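Local coordinates for tailspike protein (Siphovirus 9NA, PDB 3RIQ) that probably recognises and cleaves Salmonella lipopolysaccharide as an endorhamnosidase, serving as the receptor-binding tailspike of the phage, at residues G467-Q479 / R483-K495. Numbering follows the deposited sequence. Where two conformers were deposited one is given.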
loop_
_atom_site.group_PDB
_atom_site.type_symbol
_atom_site.label_atom_id
_atom_site.label_comp_id
_atom_site.label_asym_id
_atom_site.label_seq_id
_atom_site.Cartn_x
_atom_site.Cartn_y
_atom_site.Cartn_z
ATOM N N GLY A 467 -2.352 -41.385 -4.255
ATOM C CA GLY A 467 -2.918 -42.218 -5.317
ATOM C C GLY A 467 -3.679 -43.433 -4.829
ATOM O O GLY A 467 -4.183 -44.218 -5.652
ATOM N N ASN A 468 -3.744 -43.610 -3.506
ATOM C CA ASN A 468 -4.461 -44.726 -2.889
ATOM C C ASN A 468 -5.321 -44.275 -1.714
ATOM O O ASN A 468 -5.451 -45.001 -0.728
ATOM C CB ASN A 468 -3.471 -45.826 -2.425
ATOM C CG ASN A 468 -4.160 -47.167 -2.192
ATOM O OD1 ASN A 468 -5.033 -47.564 -2.967
ATOM N ND2 ASN A 468 -3.792 -47.852 -1.104
ATOM N N GLU A 469 -5.903 -43.072 -1.842
ATOM C CA GLU A 469 -6.653 -42.439 -0.782
ATOM C C GLU A 469 -8.011 -43.119 -0.534
ATOM O O GLU A 469 -8.640 -43.674 -1.469
ATOM C CB GLU A 469 -6.902 -40.977 -1.147
ATOM C CG GLU A 469 -5.622 -40.152 -1.381
ATOM C CD GLU A 469 -5.096 -40.159 -2.833
ATOM O OE1 GLU A 469 -5.600 -40.914 -3.725
ATOM O OE2 GLU A 469 -4.151 -39.382 -3.067
ATOM N N ALA A 470 -8.443 -43.100 0.729
ATOM C CA ALA A 470 -9.790 -43.540 1.105
ATOM C C ALA A 470 -10.395 -42.490 2.024
ATOM O O ALA A 470 -9.702 -41.919 2.883
ATOM C CB ALA A 470 -9.778 -44.892 1.798
ATOM N N SER A 471 -11.693 -42.243 1.839
ATOM C CA SER A 471 -12.405 -41.251 2.626
ATOM C C SER A 471 -13.862 -41.620 2.912
ATOM O O SER A 471 -14.470 -42.476 2.235
ATOM C CB SER A 471 -12.388 -39.880 1.915
ATOM O OG SER A 471 -13.288 -39.886 0.802
ATOM N N ILE A 472 -14.416 -40.912 3.897
ATOM C CA ILE A 472 -15.846 -40.913 4.169
ATOM C C ILE A 472 -16.344 -39.475 3.990
ATOM O O ILE A 472 -15.664 -38.527 4.411
ATOM C CB ILE A 472 -16.150 -41.405 5.605
ATOM C CG1 ILE A 472 -15.552 -42.796 5.844
ATOM C CG2 ILE A 472 -17.651 -41.455 5.836
ATOM C CD1 ILE A 472 -15.600 -43.214 7.332
ATOM N N VAL A 473 -17.481 -39.303 3.299
ATOM C CA VAL A 473 -18.118 -37.977 3.165
ATOM C C VAL A 473 -19.351 -37.953 4.076
ATOM O O VAL A 473 -20.089 -38.950 4.152
ATOM C CB VAL A 473 -18.472 -37.756 1.691
ATOM C CG1 VAL A 473 -19.464 -36.560 1.475
ATOM C CG2 VAL A 473 -17.178 -37.568 0.881
ATOM N N LYS A 474 -19.588 -36.846 4.760
ATOM C CA LYS A 474 -20.688 -36.739 5.708
ATOM C C LYS A 474 -21.381 -35.408 5.526
ATOM O O LYS A 474 -20.722 -34.401 5.175
ATOM C CB LYS A 474 -20.202 -36.831 7.159
ATOM C CG LYS A 474 -19.280 -37.985 7.440
ATOM C CD LYS A 474 -18.637 -37.811 8.807
ATOM C CE LYS A 474 -17.666 -38.936 9.059
ATOM N NZ LYS A 474 -16.948 -38.831 10.370
ATOM N N LEU A 475 -22.681 -35.366 5.805
ATOM C CA LEU A 475 -23.443 -34.115 5.763
ATOM C C LEU A 475 -24.542 -34.195 6.809
ATOM O O LEU A 475 -25.277 -35.199 6.847
ATOM C CB LEU A 475 -24.048 -33.883 4.367
ATOM C CG LEU A 475 -24.956 -32.656 4.164
ATOM C CD1 LEU A 475 -24.198 -31.337 4.452
ATOM C CD2 LEU A 475 -25.601 -32.631 2.742
ATOM N N SER A 476 -24.652 -33.185 7.680
ATOM C CA SER A 476 -25.621 -33.270 8.788
ATOM C C SER A 476 -26.268 -31.927 9.112
ATOM O O SER A 476 -25.664 -30.853 8.894
ATOM C CB SER A 476 -24.967 -33.845 10.075
ATOM O OG SER A 476 -23.973 -32.920 10.560
ATOM N N ALA A 477 -27.501 -32.012 9.589
ATOM C CA ALA A 477 -28.245 -30.887 10.156
ATOM C C ALA A 477 -28.064 -30.869 11.683
ATOM O O ALA A 477 -27.197 -31.567 12.216
ATOM C CB ALA A 477 -29.753 -31.001 9.797
ATOM N N ILE A 478 -28.866 -30.059 12.369
ATOM C CA ILE A 478 -28.787 -29.958 13.826
ATOM C C ILE A 478 -30.225 -29.934 14.382
ATOM O O ILE A 478 -31.156 -29.458 13.720
ATOM C CB ILE A 478 -27.941 -28.688 14.263
ATOM C CG1 ILE A 478 -27.492 -28.783 15.742
ATOM C CG2 ILE A 478 -28.681 -27.369 13.943
ATOM C CD1 ILE A 478 -26.375 -27.768 16.152
ATOM N N GLN A 479 -30.376 -30.445 15.602
ATOM C CA GLN A 479 -31.672 -30.448 16.310
ATOM C C GLN A 479 -31.411 -30.469 17.825
ATOM O O GLN A 479 -30.638 -31.294 18.296
ATOM C CB GLN A 479 -32.507 -31.692 15.913
ATOM C CG GLN A 479 -33.917 -31.706 16.497
ATOM C CD GLN A 479 -34.814 -30.634 15.919
ATOM O OE1 GLN A 479 -34.788 -30.374 14.717
ATOM N NE2 GLN A 479 -35.615 -29.991 16.786
ATOM N N ARG A 483 -25.911 -32.601 16.471
ATOM C CA ARG A 483 -25.959 -32.929 15.039
ATOM C C ARG A 483 -26.868 -34.130 14.781
ATOM O O ARG A 483 -26.865 -35.109 15.555
ATOM C CB ARG A 483 -24.565 -33.127 14.448
ATOM C CG ARG A 483 -23.648 -31.916 14.709
ATOM C CD ARG A 483 -22.957 -31.385 13.476
ATOM N NE ARG A 483 -23.868 -30.868 12.466
ATOM C CZ ARG A 483 -24.354 -29.628 12.451
ATOM N NH1 ARG A 483 -24.070 -28.784 13.445
ATOM N NH2 ARG A 483 -25.133 -29.238 11.439
ATOM N N VAL A 484 -27.652 -34.052 13.701
ATOM C CA VAL A 484 -28.657 -35.093 13.406
ATOM C C VAL A 484 -28.822 -35.282 11.896
ATOM O O VAL A 484 -28.338 -34.477 11.106
ATOM C CB VAL A 484 -30.073 -34.744 13.974
ATOM C CG1 VAL A 484 -30.081 -34.643 15.491
ATOM C CG2 VAL A 484 -30.631 -33.499 13.333
ATOM N N GLY A 485 -29.551 -36.314 11.507
ATOM C CA GLY A 485 -29.906 -36.496 10.101
ATOM C C GLY A 485 -28.699 -36.652 9.194
ATOM O O GLY A 485 -28.637 -36.049 8.132
ATOM N N GLU A 486 -27.714 -37.431 9.628
ATOM C CA GLU A 486 -26.441 -37.441 8.944
ATOM C C GLU A 486 -26.423 -38.440 7.823
ATOM O O GLU A 486 -26.620 -39.647 8.050
ATOM C CB GLU A 486 -25.291 -37.726 9.920
ATOM C CG GLU A 486 -23.915 -37.739 9.252
ATOM C CD GLU A 486 -22.791 -37.468 10.229
ATOM O OE1 GLU A 486 -22.951 -36.559 11.067
ATOM O OE2 GLU A 486 -21.745 -38.166 10.161
ATOM N N LEU A 487 -26.233 -37.947 6.604
ATOM C CA LEU A 487 -25.919 -38.857 5.523
ATOM C C LEU A 487 -24.439 -39.101 5.491
ATOM O O LEU A 487 -23.650 -38.185 5.795
ATOM C CB LEU A 487 -26.450 -38.355 4.187
ATOM C CG LEU A 487 -25.704 -37.415 3.285
ATOM C CD1 LEU A 487 -24.468 -38.021 2.635
ATOM C CD2 LEU A 487 -26.633 -36.888 2.197
ATOM N N GLN A 488 -24.054 -40.310 5.098
ATOM C CA GLN A 488 -22.645 -40.584 4.854
ATOM C C GLN A 488 -22.469 -41.312 3.540
ATOM O O GLN A 488 -23.397 -41.997 3.067
ATOM C CB GLN A 488 -22.040 -41.427 5.990
ATOM C CG GLN A 488 -22.320 -40.875 7.400
ATOM C CD GLN A 488 -21.554 -41.615 8.486
ATOM O OE1 GLN A 488 -21.212 -42.796 8.336
ATOM N NE2 GLN A 488 -21.234 -40.908 9.568
ATOM N N LEU A 489 -21.283 -41.171 2.941
ATOM C CA LEU A 489 -20.908 -41.953 1.755
ATOM C C LEU A 489 -19.596 -42.679 2.011
ATOM O O LEU A 489 -18.637 -42.083 2.527
ATOM C CB LEU A 489 -20.739 -41.074 0.509
ATOM C CG LEU A 489 -21.935 -40.280 -0.031
ATOM C CD1 LEU A 489 -23.037 -41.164 -0.601
ATOM C CD2 LEU A 489 -22.485 -39.380 1.023
ATOM N N ASN A 490 -19.572 -43.972 1.658
ATOM C CA ASN A 490 -18.369 -44.814 1.722
ATOM C C ASN A 490 -17.876 -45.157 3.145
ATOM O O ASN A 490 -16.674 -45.348 3.356
ATOM C CB ASN A 490 -17.227 -44.227 0.848
ATOM C CG ASN A 490 -16.145 -45.261 0.531
ATOM O OD1 ASN A 490 -16.478 -46.441 0.257
ATOM N ND2 ASN A 490 -14.866 -44.851 0.591
ATOM N N ARG A 491 -18.784 -45.267 4.123
ATOM C CA ARG A 491 -18.323 -45.688 5.450
ATOM C C ARG A 491 -17.682 -47.080 5.353
ATOM O O ARG A 491 -18.274 -48.008 4.793
ATOM C CB ARG A 491 -19.443 -45.683 6.502
ATOM C CG ARG A 491 -18.941 -46.191 7.870
ATOM C CD ARG A 491 -19.983 -45.978 8.951
ATOM N NE ARG A 491 -19.626 -46.666 10.192
ATOM C CZ ARG A 491 -18.824 -46.219 11.161
ATOM N NH1 ARG A 491 -18.231 -45.016 11.108
ATOM N NH2 ARG A 491 -18.609 -47.019 12.206
ATOM N N LEU A 492 -16.484 -47.193 5.922
ATOM C CA LEU A 492 -15.691 -48.438 5.930
ATOM C C LEU A 492 -15.332 -49.001 4.549
ATOM O O LEU A 492 -14.974 -50.174 4.398
ATOM C CB LEU A 492 -16.317 -49.516 6.846
ATOM C CG LEU A 492 -16.018 -49.218 8.325
ATOM C CD1 LEU A 492 -16.811 -50.132 9.232
ATOM C CD2 LEU A 492 -14.508 -49.287 8.662
ATOM N N GLY A 493 -15.420 -48.150 3.535
ATOM C CA GLY A 493 -14.990 -48.522 2.203
ATOM C C GLY A 493 -16.012 -49.334 1.424
ATOM O O GLY A 493 -15.668 -49.895 0.380
ATOM N N PHE A 494 -17.268 -49.342 1.878
ATOM C CA PHE A 494 -18.308 -50.126 1.189
ATOM C C PHE A 494 -19.038 -49.384 0.063
ATOM O O PHE A 494 -19.901 -49.963 -0.597
ATOM C CB PHE A 494 -19.282 -50.803 2.186
ATOM C CG PHE A 494 -18.653 -51.981 2.909
ATOM C CD1 PHE A 494 -17.974 -51.781 4.098
ATOM C CD2 PHE A 494 -18.703 -53.261 2.367
ATOM C CE1 PHE A 494 -17.346 -52.821 4.751
ATOM C CE2 PHE A 494 -18.080 -54.323 3.020
ATOM C CZ PHE A 494 -17.404 -54.103 4.209
ATOM N N LYS A 495 -18.676 -48.117 -0.176
ATOM C CA LYS A 495 -19.123 -47.402 -1.387
ATOM C C LYS A 495 -20.626 -47.130 -1.415
ATOM O O LYS A 495 -21.184 -46.833 -2.479
ATOM C CB LYS A 495 -18.657 -48.094 -2.679
ATOM C CG LYS A 495 -17.167 -48.480 -2.639
ATOM C CD LYS A 495 -16.747 -49.232 -3.874
ATOM C CE LYS A 495 -15.296 -49.657 -3.732
ATOM N NZ LYS A 495 -14.875 -50.581 -4.818
HETATM O O HOH W 1 -21.655 -34.187 10.893
#
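S476 OG is gripped twice: R483 NE donates to it at 2.8 Å, and a water, which donates to E486 OE1, lies 2.7 Å from OG. This cluster marks the beta bulge of an antiparallel hairpin, strands 470-479 and 482-489, in the sheet that follows the parallel beta-helix. Serine's short hydroxyl arm suits the site: chi1 66° sets OG between backbone N and carbonyl carbon, where NE meets it. R483, bent at chi2 and chi3, holds S476 side-on, its NH2 donating to S476 O from above the carbonyl plane; A477 O and I478 CB lie over one guanidinium face. G485, with positive phi, turns the corner where the register slips by one. Beyond it, paired bonds join L475 to L487 and V473 to L489, whose apolar side chains share one face. K474 and Q488 share the other; there K474 CD comes 3.4 Å from E486 OE2, while Q488 NE2 donates to OE2 on its anti side, tilted from the carboxylate plane, and also to E512 of the second subunit. Q479 OE1 accepts from N490 ND2 of the third subunit, so the hairpin helps knit the trimer. N490, suited to positive phi, sends ND2 to S471 O at 2.9 Å, in the carbonyl plane.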